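Local coordinates for phosphogluconate dehydrogenase NAD-binding putative C-terminal domain-containing protein (Sinorhizobium meliloti, PDB 4EZB) that is of unknown function but probably acts as an oxidoreductase, with a Rossmann-like, perhaps nucleotide-binding, domain joined to a helical C-terminal part, at residues A[27-32]-A[49-54]; A[123-128]-A[264-269]; A[160-165]-A[179-184]. One frame throughout, in Å; residues are numbered along the deposited sequence.

Interaction 1 of 3, residues A[27-32]-A[49-54]; sequences IAFIGF and ARLAAY
F29 holds CG anti to its own carbonyl carbon (chi1 -64°), which lays the ring along the neighbouring strand. One ring edge, at CD1, then meets A52 O in the ring plane at 3.3 Å. The next atom along, CE1, reaches L51 CD2 at 4.1 Å, the two side chains crossing at a slant. F32 has a different first torsion: CG lies anti to the backbone N (chi1 -154°). Its ring turns toward strand 50-54 and puts CD1 3.7 Å from A53 CB. A53 CB therefore lies near both phenylalanines, 4.0 Å from F29 CB. At the start of the strands the I27 and L51 side chains run alongside each other, with I27 CB 4.1 Å from L51 CD2. I27 CD1 extends to A49 CB at 3.7 Å.

I27, F29, L51 and A53 share one face of the sheet. On that face F29 packs on A36, I39 and A40 of helix 34-44. A28, I30, A52 and Y54 share the other face. There the Y54 ring turns an edge to I30 CG2, and I30 packs on helix 100-107.

Five backbone hydrogen bonds join the strands in parallel register. A52 O takes F29 N at 2.9 Å, with the donor tilted 33° from the carbonyl plane, and the CA-H of A28 also points at this oxygen. The last bond, G31 N to Y54 O at 2.9 Å, carries the pairing past the strand end. G31 adopts backbone angles where a CB would jam against the preceding carbonyl oxygen, and F32 N hydrogen-bonds D55 OD1. Strand 26-30, helix 34-44 and strand 50-54 form the first beta-alpha-beta unit, with G31 placed as in the glycine-rich turn of a Rossmann-type dinucleotide-binding fold.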
ATOM      1  N   ILE A  27     -14.776  39.708  -5.462  1.00 51.79           N
ATOM      2  CA  ILE A  27     -14.207  38.479  -6.003  1.00 51.89           C
ATOM      3  C   ILE A  27     -14.459  38.395  -7.503  1.00 52.31           C
ATOM      4  O   ILE A  27     -15.596  38.593  -7.941  1.00 54.73           O
ATOM      5  CB  ILE A  27     -14.837  37.246  -5.327  1.00 53.25           C
ATOM      6  CG1 ILE A  27     -14.647  37.331  -3.804  1.00 55.30           C
ATOM      7  CG2 ILE A  27     -14.255  35.955  -5.892  1.00 52.80           C
ATOM      8  CD1 ILE A  27     -15.641  36.513  -3.002  1.00 54.77           C
ATOM      9  N   ALA A  28     -13.405  38.108  -8.279  1.00 47.55           N
ATOM     10  CA  ALA A  28     -13.548  37.844  -9.713  1.00 47.28           C
ATOM     11  C   ALA A  28     -13.153  36.422 -10.048  1.00 45.46           C
ATOM     12  O   ALA A  28     -12.061  36.003  -9.728  1.00 44.78           O
ATOM     13  CB  ALA A  28     -12.722  38.826 -10.539  1.00 45.84           C
ATOM     14  N   PHE A  29     -14.052  35.676 -10.679  1.00 46.10           N
ATOM     15  CA  PHE A  29     -13.709  34.351 -11.198  1.00 44.05           C
ATOM     16  C   PHE A  29     -13.020  34.512 -12.548  1.00 47.20           C
ATOM     17  O   PHE A  29     -13.363  35.403 -13.330  1.00 49.10           O
ATOM     18  CB  PHE A  29     -14.950  33.489 -11.360  1.00 41.58           C
ATOM     19  CG  PHE A  29     -15.661  33.184 -10.066  1.00 45.56           C
ATOM     20  CD1 PHE A  29     -16.598  34.068  -9.546  1.00 51.90           C
ATOM     21  CD2 PHE A  29     -15.413  32.001  -9.379  1.00 46.47           C
ATOM     22  CE1 PHE A  29     -17.257  33.787  -8.347  1.00 55.06           C
ATOM     23  CE2 PHE A  29     -16.068  31.708  -8.184  1.00 47.77           C
ATOM     24  CZ  PHE A  29     -16.994  32.605  -7.671  1.00 51.49           C
ATOM     25  N   ILE A  30     -12.018  33.682 -12.810  1.00 45.06           N
ATOM     26  CA  ILE A  30     -11.554  33.503 -14.177  1.00 40.61           C
ATOM     27  C   ILE A  30     -11.909  32.088 -14.560  1.00 40.40           C
ATOM     28  O   ILE A  30     -11.411  31.134 -13.969  1.00 39.48           O
ATOM     29  CB  ILE A  30     -10.064  33.805 -14.399  1.00 39.91           C
ATOM     30  CG1 ILE A  30      -9.804  35.286 -14.131  1.00 41.68           C
ATOM     31  CG2 ILE A  30      -9.700  33.458 -15.855  1.00 39.64           C
ATOM     32  CD1 ILE A  30      -8.354  35.723 -14.173  1.00 43.29           C
ATOM     33  N   GLY A  31     -12.803  31.981 -15.534  1.00 45.26           N
ATOM     34  CA  GLY A  31     -13.483  30.736 -15.840  1.00 48.54           C
ATOM     35  C   GLY A  31     -14.847  30.852 -15.195  1.00 53.00           C
ATOM     36  O   GLY A  31     -14.949  31.198 -14.019  1.00 54.05           O
ATOM     37  N   PHE A  32     -15.895  30.616 -15.979  1.00 53.29           N
ATOM     38  CA  PHE A  32     -17.243  30.536 -15.451  1.00 53.24           C
ATOM     39  C   PHE A  32     -17.940  29.240 -15.873  1.00 51.71           C
ATOM     40  O   PHE A  32     -19.022  29.255 -16.462  1.00 52.38           O
ATOM     41  CB  PHE A  32     -18.070  31.774 -15.815  1.00 54.98           C
ATOM     42  CG  PHE A  32     -19.178  32.055 -14.835  1.00 56.59           C
ATOM     43  CD1 PHE A  32     -18.925  32.074 -13.463  1.00 54.00           C
ATOM     44  CD2 PHE A  32     -20.479  32.300 -15.275  1.00 58.77           C
ATOM     45  CE1 PHE A  32     -19.936  32.330 -12.549  1.00 54.52           C
ATOM     46  CE2 PHE A  32     -21.497  32.557 -14.364  1.00 54.73           C
ATOM     47  CZ  PHE A  32     -21.225  32.565 -12.999  1.00 53.36           C
ATOM     48  N   ALA A  49     -20.464  39.069  -1.265  1.00 70.57           N
ATOM     49  CA  ALA A  49     -19.441  39.879  -1.901  1.00 66.01           C
ATOM     50  C   ALA A  49     -19.908  40.288  -3.291  1.00 60.37           C
ATOM     51  O   ALA A  49     -20.673  39.556  -3.923  1.00 55.93           O
ATOM     52  CB  ALA A  49     -18.139  39.095  -1.984  1.00 63.73           C
ATOM     53  N   ARG A  50     -19.479  41.465  -3.748  1.00 61.47           N
ATOM     54  CA  ARG A  50     -19.581  41.800  -5.162  1.00 63.71           C
ATOM     55  C   ARG A  50     -18.857  40.710  -5.972  1.00 64.22           C
ATOM     56  O   ARG A  50     -17.638  40.548  -5.860  1.00 65.55           O
ATOM     57  CB  ARG A  50     -18.956  43.170  -5.446  1.00 70.21           C
ATOM     58  CG  ARG A  50     -19.950  44.319  -5.560  1.00 80.30           C
ATOM     59  CD  ARG A  50     -20.373  44.847  -4.196  1.00 90.91           C
ATOM     60  NE  ARG A  50     -21.336  45.947  -4.295  1.00 96.93           N
ATOM     61  CZ  ARG A  50     -21.763  46.672  -3.263  1.00103.58           C
ATOM     62  NH1 ARG A  50     -21.317  46.426  -2.037  1.00109.24           N
ATOM     63  NH2 ARG A  50     -22.639  47.650  -3.455  1.00103.23           N
ATOM     64  N   LEU A  51     -19.618  39.945  -6.750  1.00 59.95           N
ATOM     65  CA  LEU A  51     -19.066  38.919  -7.618  1.00 53.95           C
ATOM     66  C   LEU A  51     -18.900  39.444  -9.035  1.00 54.49           C
ATOM     67  O   LEU A  51     -19.636  40.331  -9.459  1.00 58.35           O
ATOM     68  CB  LEU A  51     -19.956  37.666  -7.599  1.00 54.70           C
ATOM     69  CG  LEU A  51     -20.167  36.941  -6.251  1.00 57.47           C
ATOM     70  CD1 LEU A  51     -21.092  35.737  -6.366  1.00 57.32           C
ATOM     71  CD2 LEU A  51     -18.839  36.495  -5.644  1.00 56.72           C
ATOM     72  N   ALA A  52     -17.913  38.908  -9.752  1.00 52.29           N
ATOM     73  CA  ALA A  52     -17.712  39.147 -11.194  1.00 50.03           C
ATOM     74  C   ALA A  52     -17.086  37.900 -11.791  1.00 47.45           C
ATOM     75  O   ALA A  52     -16.588  37.040 -11.057  1.00 45.48           O
ATOM     76  CB  ALA A  52     -16.828  40.362 -11.449  1.00 48.63           C
ATOM     77  N   ALA A  53     -17.134  37.777 -13.113  1.00 45.75           N
ATOM     78  CA  ALA A  53     -16.478  36.657 -13.771  1.00 45.61           C
ATOM     79  C   ALA A  53     -15.981  37.035 -15.165  1.00 51.35           C
ATOM     80  O   ALA A  53     -16.725  37.636 -15.957  1.00 53.78           O
ATOM     81  CB  ALA A  53     -17.403  35.462 -13.843  1.00 43.21           C
ATOM     82  N   TYR A  54     -14.718  36.712 -15.455  1.00 50.75           N
ATOM     83  CA  TYR A  54     -14.246  36.758 -16.832  1.00 52.79           C
ATOM     84  C   TYR A  54     -14.272  35.350 -17.435  1.00 50.17           C
ATOM     85  O   TYR A  54     -13.819  34.371 -16.814  1.00 49.02           O
ATOM     86  CB  TYR A  54     -12.876  37.426 -17.009  1.00 54.86           C
ATOM     87  CG  TYR A  54     -12.364  37.267 -18.433  1.00 62.77           C
ATOM     88  CD1 TYR A  54     -12.873  38.049 -19.481  1.00 68.85           C
ATOM     89  CD2 TYR A  54     -11.419  36.288 -18.747  1.00 67.64           C
ATOM     90  CE1 TYR A  54     -12.425  37.874 -20.788  1.00 69.67           C
ATOM     91  CE2 TYR A  54     -10.972  36.106 -20.047  1.00 69.64           C
ATOM     92  CZ  TYR A  54     -11.471  36.899 -21.054  1.00 71.99           C
ATOM     93  OH  TYR A  54     -11.006  36.700 -22.326  1.00 79.68           O
TER

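Interaction 2 of 3, residues A[123-128]-A[264-269]; sequences VGPDTK and AETIES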
ATOM      1  N   VAL A 123      -3.683  21.207 -11.049  1.00 42.39           N
ATOM      2  CA  VAL A 123      -2.331  21.017 -11.563  1.00 40.91           C
ATOM      3  C   VAL A 123      -1.354  20.753 -10.414  1.00 41.51           C
ATOM      4  O   VAL A 123      -1.701  20.956  -9.252  1.00 40.61           O
ATOM      5  CB  VAL A 123      -1.898  22.198 -12.473  1.00 39.70           C
ATOM      6  CG1 VAL A 123      -2.742  22.234 -13.745  1.00 35.07           C
ATOM      7  CG2 VAL A 123      -1.988  23.546 -11.742  1.00 41.16           C
ATOM      8  N   GLY A 124      -0.156  20.265 -10.727  1.00 40.61           N
ATOM      9  CA  GLY A 124       0.820  19.957  -9.690  1.00 42.63           C
ATOM     10  C   GLY A 124       1.566  21.201  -9.248  1.00 45.10           C
ATOM     11  O   GLY A 124       1.404  22.238  -9.881  1.00 45.87           O
ATOM     12  N   PRO A 125       2.397  21.100  -8.169  1.00 45.46           N
ATOM     13  CA  PRO A 125       3.115  22.246  -7.589  1.00 47.29           C
ATOM     14  C   PRO A 125       4.068  22.927  -8.564  1.00 45.85           C
ATOM     15  O   PRO A 125       4.365  24.107  -8.418  1.00 48.52           O
ATOM     16  CB  PRO A 125       3.906  21.630  -6.422  1.00 47.42           C
ATOM     17  CG  PRO A 125       3.942  20.171  -6.708  1.00 46.69           C
ATOM     18  CD  PRO A 125       2.622  19.886  -7.366  1.00 44.65           C
ATOM     19  N   ASP A 126       4.536  22.167  -9.538  1.00 47.37           N
ATOM     20  CA  ASP A 126       5.407  22.638 -10.624  1.00 51.41           C
ATOM     21  C   ASP A 126       4.745  23.749 -11.448  1.00 49.37           C
ATOM     22  O   ASP A 126       5.282  24.873 -11.550  1.00 49.64           O
ATOM     23  CB  ASP A 126       5.737  21.437 -11.516  1.00 59.78           C
ATOM     24  CG  ASP A 126       4.643  20.345 -11.441  1.00 67.36           C
ATOM     25  OD1 ASP A 126       3.800  20.292 -12.363  1.00 63.93           O
ATOM     26  OD2 ASP A 126       4.598  19.580 -10.432  1.00 70.34           O
ATOM     27  N   THR A 127       3.585  23.425 -12.024  1.00 45.21           N
ATOM     28  CA  THR A 127       2.732  24.387 -12.731  1.00 44.16           C
ATOM     29  C   THR A 127       2.254  25.521 -11.822  1.00 40.02           C
ATOM     30  O   THR A 127       2.228  26.681 -12.231  1.00 38.58           O
ATOM     31  CB  THR A 127       1.496  23.699 -13.349  1.00 46.65           C
ATOM     32  OG1 THR A 127       1.914  22.523 -14.043  1.00 52.27           O
ATOM     33  CG2 THR A 127       0.801  24.621 -14.347  1.00 44.52           C
ATOM     34  N   LYS A 128       1.885  25.192 -10.591  1.00 37.19           N
ATOM     35  CA  LYS A 128       1.509  26.225  -9.624  1.00 36.72           C
ATOM     36  C   LYS A 128       2.638  27.240  -9.475  1.00 38.92           C
ATOM     37  O   LYS A 128       2.377  28.440  -9.356  1.00 37.34           O
ATOM     38  CB  LYS A 128       1.229  25.639  -8.239  1.00 34.77           C
ATOM     39  CG  LYS A 128       0.013  24.731  -8.121  1.00 36.06           C
ATOM     40  CD  LYS A 128      -1.314  25.396  -8.494  1.00 34.28           C
ATOM     41  CE  LYS A 128      -2.444  24.567  -7.896  1.00 33.52           C
ATOM     42  NZ  LYS A 128      -3.757  25.209  -8.152  1.00 33.85           N
ATOM     43  N   ALA A 264       2.328  10.673  -8.983  1.00 47.39           N
ATOM     44  CA  ALA A 264       3.667  10.215  -9.370  1.00 49.86           C
ATOM     45  C   ALA A 264       4.535  11.354  -9.910  1.00 50.36           C
ATOM     46  O   ALA A 264       5.713  11.455  -9.561  1.00 52.88           O
ATOM     47  CB  ALA A 264       3.584   9.076 -10.385  1.00 50.20           C
ATOM     48  N   GLU A 265       3.947  12.203 -10.758  1.00 51.43           N
ATOM     49  CA  GLU A 265       4.634  13.393 -11.311  1.00 55.35           C
ATOM     50  C   GLU A 265       4.993  14.427 -10.227  1.00 52.24           C
ATOM     51  O   GLU A 265       6.064  15.017 -10.252  1.00 54.86           O
ATOM     52  CB  GLU A 265       3.773  14.044 -12.405  1.00 61.42           C
ATOM     53  CG  GLU A 265       3.750  13.282 -13.723  1.00 71.70           C
ATOM     54  CD  GLU A 265       2.441  13.436 -14.478  1.00 83.28           C
ATOM     55  OE1 GLU A 265       1.785  14.501 -14.372  1.00 86.99           O
ATOM     56  OE2 GLU A 265       2.068  12.478 -15.189  1.00 89.61           O
ATOM     57  N   THR A 266       4.090  14.632  -9.273  1.00 48.22           N
ATOM     58  CA  THR A 266       4.339  15.510  -8.125  1.00 48.24           C
ATOM     59  C   THR A 266       5.528  15.021  -7.302  1.00 52.92           C
ATOM     60  O   THR A 266       6.429  15.800  -6.961  1.00 58.03           O
ATOM     61  CB  THR A 266       3.085  15.598  -7.234  1.00 47.39           C
ATOM     62  OG1 THR A 266       2.035  16.236  -7.964  1.00 46.32           O
ATOM     63  CG2 THR A 266       3.350  16.373  -5.960  1.00 48.59           C
ATOM     64  N   ILE A 267       5.540  13.729  -7.008  1.00 50.38           N
ATOM     65  CA  ILE A 267       6.607  13.145  -6.213  1.00 49.82           C
ATOM     66  C   ILE A 267       7.906  13.194  -7.008  1.00 52.70           C
ATOM     67  O   ILE A 267       8.958  13.530  -6.472  1.00 54.45           O
ATOM     68  CB  ILE A 267       6.265  11.700  -5.786  1.00 47.58           C
ATOM     69  CG1 ILE A 267       5.011  11.683  -4.908  1.00 47.31           C
ATOM     70  CG2 ILE A 267       7.433  11.059  -5.037  1.00 46.95           C
ATOM     71  CD1 ILE A 267       4.340  10.326  -4.883  1.00 50.48           C
ATOM     72  N   GLU A 268       7.825  12.871  -8.292  1.00 55.76           N
ATOM     73  CA  GLU A 268       8.990  12.958  -9.155  1.00 59.77           C
ATOM     74  C   GLU A 268       9.513  14.386  -9.175  1.00 62.87           C
ATOM     75  O   GLU A 268      10.724  14.607  -9.095  1.00 65.42           O
ATOM     76  CB  GLU A 268       8.657  12.461 -10.558  1.00 64.39           C
ATOM     77  CG  GLU A 268       8.761  10.947 -10.677  1.00 73.61           C
ATOM     78  CD  GLU A 268       8.022  10.387 -11.874  1.00 79.64           C
ATOM     79  OE1 GLU A 268       7.821  11.125 -12.866  1.00 78.52           O
ATOM     80  OE2 GLU A 268       7.638   9.198 -11.813  1.00 82.74           O
ATOM     81  N   SER A 269       8.587  15.344  -9.239  1.00 64.16           N
ATOM     82  CA  SER A 269       8.922  16.768  -9.254  1.00 64.38           C
ATOM     83  C   SER A 269       9.762  17.187  -8.043  1.00 63.30           C
ATOM     84  O   SER A 269      10.392  18.241  -8.064  1.00 67.52           O
ATOM     85  CB  SER A 269       7.650  17.637  -9.394  1.00 60.84           C
ATOM     86  OG  SER A 269       7.118  18.034  -8.134  1.00 59.45           O
TER
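P125 meets T266 where the N-terminal end of helix 125-136, in the Rossmann-type domain, touches the last turn of the long helix 238-268. The contact is small and has no hydrogen bond across it. Its close-packed part is the proline ring. CD lies 3.7 Å from T266 OG1 and 3.9 Å from T266 CG2, and the two side chains cross at about a right angle. With chi1 of -65°, T266 sets OG1 beside its backbone N and offers both branches to the ring. T266 OG1 bonds back to E262 O in its own helix. S192 and S193 of helix 190-218 also touch P125, so the ring is buried among three helices. With an alanine here, lacking CG and CD, T266 would probably lose the ring it packs on and a gap would open beside it.

The other side is looser and faces solvent. D126 and S269 are exposed, and D126 OD2 stays 3.7 Å from S269 OG. D126 OD1 instead accepts a weak bond from T127 N. G124 takes the N-cap position of helix 125-136, and its carbonyl oxygen receives K128 N. In segment 264-269 the serine hydroxyl turns back on its own chain: S269 OG donates to T266 O at 2.6 Å, tilted 19° from the carbonyl plane.

Interaction 3 of 3, residues A[160-165]-A[179-184]; sequences ILVAGR and MNLEAV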
ATOM      1  N   ILE A 160     -11.260  23.602   0.352  1.00 41.40           N
ATOM      2  CA  ILE A 160     -10.106  24.110  -0.402  1.00 38.13           C
ATOM      3  C   ILE A 160      -8.902  24.220   0.534  1.00 38.35           C
ATOM      4  O   ILE A 160      -9.024  24.728   1.641  1.00 38.39           O
ATOM      5  CB  ILE A 160     -10.436  25.455  -1.087  1.00 36.45           C
ATOM      6  CG1 ILE A 160     -11.479  25.221  -2.182  1.00 33.98           C
ATOM      7  CG2 ILE A 160      -9.180  26.090  -1.681  1.00 34.45           C
ATOM      8  CD1 ILE A 160     -12.141  26.464  -2.757  1.00 35.43           C
ATOM      9  N   LEU A 161      -7.754  23.681   0.111  1.00 35.14           N
ATOM     10  CA  LEU A 161      -6.498  23.954   0.790  1.00 31.82           C
ATOM     11  C   LEU A 161      -5.780  25.120   0.101  1.00 30.93           C
ATOM     12  O   LEU A 161      -5.768  25.200  -1.131  1.00 32.03           O
ATOM     13  CB  LEU A 161      -5.624  22.702   0.796  1.00 32.93           C
ATOM     14  CG  LEU A 161      -6.214  21.446   1.511  1.00 37.20           C
ATOM     15  CD1 LEU A 161      -5.192  20.318   1.609  1.00 38.83           C
ATOM     16  CD2 LEU A 161      -6.776  21.759   2.899  1.00 35.32           C
ATOM     17  N   VAL A 162      -5.188  26.007   0.891  1.00 30.53           N
ATOM     18  CA  VAL A 162      -4.394  27.138   0.369  1.00 31.48           C
ATOM     19  C   VAL A 162      -2.997  27.225   1.015  1.00 33.53           C
ATOM     20  O   VAL A 162      -2.798  26.853   2.183  1.00 35.76           O
ATOM     21  CB  VAL A 162      -5.175  28.478   0.451  1.00 32.64           C
ATOM     22  CG1 VAL A 162      -6.277  28.510  -0.598  1.00 32.08           C
ATOM     23  CG2 VAL A 162      -5.802  28.675   1.831  1.00 33.62           C
ATOM     24  N   ALA A 163      -2.013  27.684   0.249  1.00 32.21           N
ATOM     25  CA  ALA A 163      -0.654  27.851   0.751  1.00 32.60           C
ATOM     26  C   ALA A 163      -0.050  29.121   0.157  1.00 32.44           C
ATOM     27  O   ALA A 163      -0.224  29.387  -1.032  1.00 32.26           O
ATOM     28  CB  ALA A 163       0.194  26.658   0.334  1.00 32.56           C
ATOM     29  N   GLY A 164       0.707  29.863   0.958  1.00 32.37           N
ATOM     30  CA  GLY A 164       1.403  31.064   0.461  1.00 34.55           C
ATOM     31  C   GLY A 164       1.535  32.088   1.564  1.00 37.44           C
ATOM     32  O   GLY A 164       0.940  31.923   2.641  1.00 34.34           O
ATOM     33  N   ARG A 165       2.330  33.132   1.312  1.00 39.46           N
ATOM     34  CA  ARG A 165       2.502  34.222   2.266  1.00 42.99           C
ATOM     35  C   ARG A 165       1.133  34.614   2.849  1.00 41.18           C
ATOM     36  O   ARG A 165       0.954  34.609   4.069  1.00 41.81           O
ATOM     37  CB  ARG A 165       3.186  35.423   1.592  1.00 49.35           C
ATOM     38  CG  ARG A 165       4.250  36.121   2.425  1.00 60.16           C
ATOM     39  CD  ARG A 165       4.548  37.543   1.942  1.00 73.56           C
ATOM     40  NE  ARG A 165       5.004  37.619   0.545  1.00 88.05           N
ATOM     41  CZ  ARG A 165       6.236  37.956   0.150  1.00 98.29           C
ATOM     42  NH1 ARG A 165       6.533  37.991  -1.148  1.00 95.72           N
ATOM     43  NH2 ARG A 165       7.177  38.261   1.040  1.00103.31           N
HETATM   44  N   MSE A 179     -17.057  30.555   2.979  1.00 54.28           N
HETATM   45  CA  MSE A 179     -16.298  29.514   2.248  1.00 54.05           C
HETATM   46  C   MSE A 179     -15.581  28.600   3.197  1.00 52.19           C
HETATM   47  O   MSE A 179     -15.575  28.844   4.404  1.00 50.26           O
HETATM   48  CB  MSE A 179     -15.315  30.138   1.276  1.00 54.40           C
HETATM   49  CG  MSE A 179     -16.115  30.868   0.214  1.00 61.31           C
HETATM   50 SE   MSE A 179     -15.009  31.159  -1.391  1.00 76.33          SE
HETATM   51  CE  MSE A 179     -15.014  33.122  -1.258  1.00 72.88           C
ATOM     52  N   ASN A 180     -14.958  27.548   2.662  1.00 49.16           N
ATOM     53  CA  ASN A 180     -14.364  26.501   3.488  1.00 46.80           C
ATOM     54  C   ASN A 180     -12.871  26.230   3.212  1.00 44.15           C
ATOM     55  O   ASN A 180     -12.480  25.139   2.773  1.00 41.77           O
ATOM     56  CB  ASN A 180     -15.193  25.236   3.338  1.00 48.33           C
ATOM     57  CG  ASN A 180     -14.696  24.096   4.202  1.00 52.16           C
ATOM     58  OD1 ASN A 180     -14.097  24.298   5.261  1.00 58.61           O
ATOM     59  ND2 ASN A 180     -14.956  22.880   3.753  1.00 52.64           N
ATOM     60  N   LEU A 181     -12.045  27.231   3.497  1.00 42.88           N
ATOM     61  CA  LEU A 181     -10.619  27.162   3.207  1.00 42.12           C
ATOM     62  C   LEU A 181      -9.798  26.826   4.435  1.00 45.10           C
ATOM     63  O   LEU A 181     -10.080  27.323   5.524  1.00 48.00           O
ATOM     64  CB  LEU A 181     -10.144  28.517   2.699  1.00 38.57           C
ATOM     65  CG  LEU A 181     -10.274  28.895   1.238  1.00 36.87           C
ATOM     66  CD1 LEU A 181     -11.719  29.152   0.803  1.00 34.11           C
ATOM     67  CD2 LEU A 181      -9.415  30.137   1.013  1.00 33.46           C
ATOM     68  N   GLU A 182      -8.777  25.991   4.275  1.00 46.23           N
ATOM     69  CA  GLU A 182      -7.727  25.934   5.300  1.00 45.36           C
ATOM     70  C   GLU A 182      -6.311  26.199   4.795  1.00 39.63           C
ATOM     71  O   GLU A 182      -5.884  25.677   3.775  1.00 37.14           O
ATOM     72  CB  GLU A 182      -7.800  24.685   6.177  1.00 49.88           C
ATOM     73  CG  GLU A 182      -8.027  23.384   5.456  1.00 55.20           C
ATOM     74  CD  GLU A 182      -8.035  22.220   6.425  1.00 67.41           C
ATOM     75  OE1 GLU A 182      -7.020  22.028   7.135  1.00 63.50           O
ATOM     76  OE2 GLU A 182      -9.061  21.505   6.480  1.00 78.97           O
ATOM     77  N   ALA A 183      -5.617  27.066   5.508  1.00 39.22           N
ATOM     78  CA  ALA A 183      -4.239  27.384   5.186  1.00 38.66           C
ATOM     79  C   ALA A 183      -3.369  26.243   5.681  1.00 36.96           C
ATOM     80  O   ALA A 183      -3.449  25.848   6.834  1.00 37.08           O
ATOM     81  CB  ALA A 183      -3.823  28.704   5.823  1.00 38.26           C
ATOM     82  N   VAL A 184      -2.553  25.677   4.797  1.00 35.91           N
ATOM     83  CA  VAL A 184      -1.788  24.493   5.172  1.00 35.82           C
ATOM     84  C   VAL A 184      -0.285  24.749   5.195  1.00 40.41           C
ATOM     85  O   VAL A 184       0.497  23.868   5.584  1.00 43.33           O
ATOM     86  CB  VAL A 184      -2.142  23.283   4.295  1.00 35.15           C
ATOM     87  CG1 VAL A 184      -3.609  22.938   4.465  1.00 34.46           C
ATOM     88  CG2 VAL A 184      -1.854  23.589   2.824  1.00 33.73           C
TER
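The E182 carboxylate has L161 CD2 over one side of its plane, 3.8 Å from CD. OE1 forms a long, weak ion pair with R224 of the second subunit. The same L161 methyl lies 3.3 Å from E182 CG, a tight contact, and the two side chains run alongside each other. E182 CG sits between the backbone N and the carbonyl carbon (chi1 45°), and the chain extends beyond it past L161. L161 CD2 also meets V184 CG1 at 3.7 Å, crossing at about a right angle. The N180 amide turns elsewhere: its ND2 bonds K157 O.

On the opposite face I160 and L181 lie alongside each other. L181 CD2 reaches V162 CG1 at 3.9 Å, and L181 rests on A171 of helix 167-175.

Four backbone hydrogen bonds join the strands. I160 N to N180 O is nearly straight, at 175°. V184 N to V162 O, at 2.9 Å, is the last. Strand 159-163, helix 167-175 and strand 180-185 make a beta-alpha-beta unit at the sheet edge, consistent with the extended Rossmann-type domain of the 6-phosphogluconate dehydrogenase-like family.

In the fold
Interactions 1 and 3 belong to one mixed eight-stranded sheet. Interaction 1 comes first along the chain, in the first beta-alpha-beta unit. Interaction 3 pairs the last two strands, with 180-185 outermost. Their centres are 19 Å apart, yet they touch where I27 CD1 packs on M179 CE at 3.9 Å. Interaction 2 brings together residues far apart in sequence, and both segments of interaction 3 fall between its own two. Its centre lies 27 Å from that of interaction 1 and 18 Å from that of interaction 3. Helix 190-218 packs on both interactions 2 and 3. It thus links the sheet domain, probably nucleotide-binding, to the helical part of the protein.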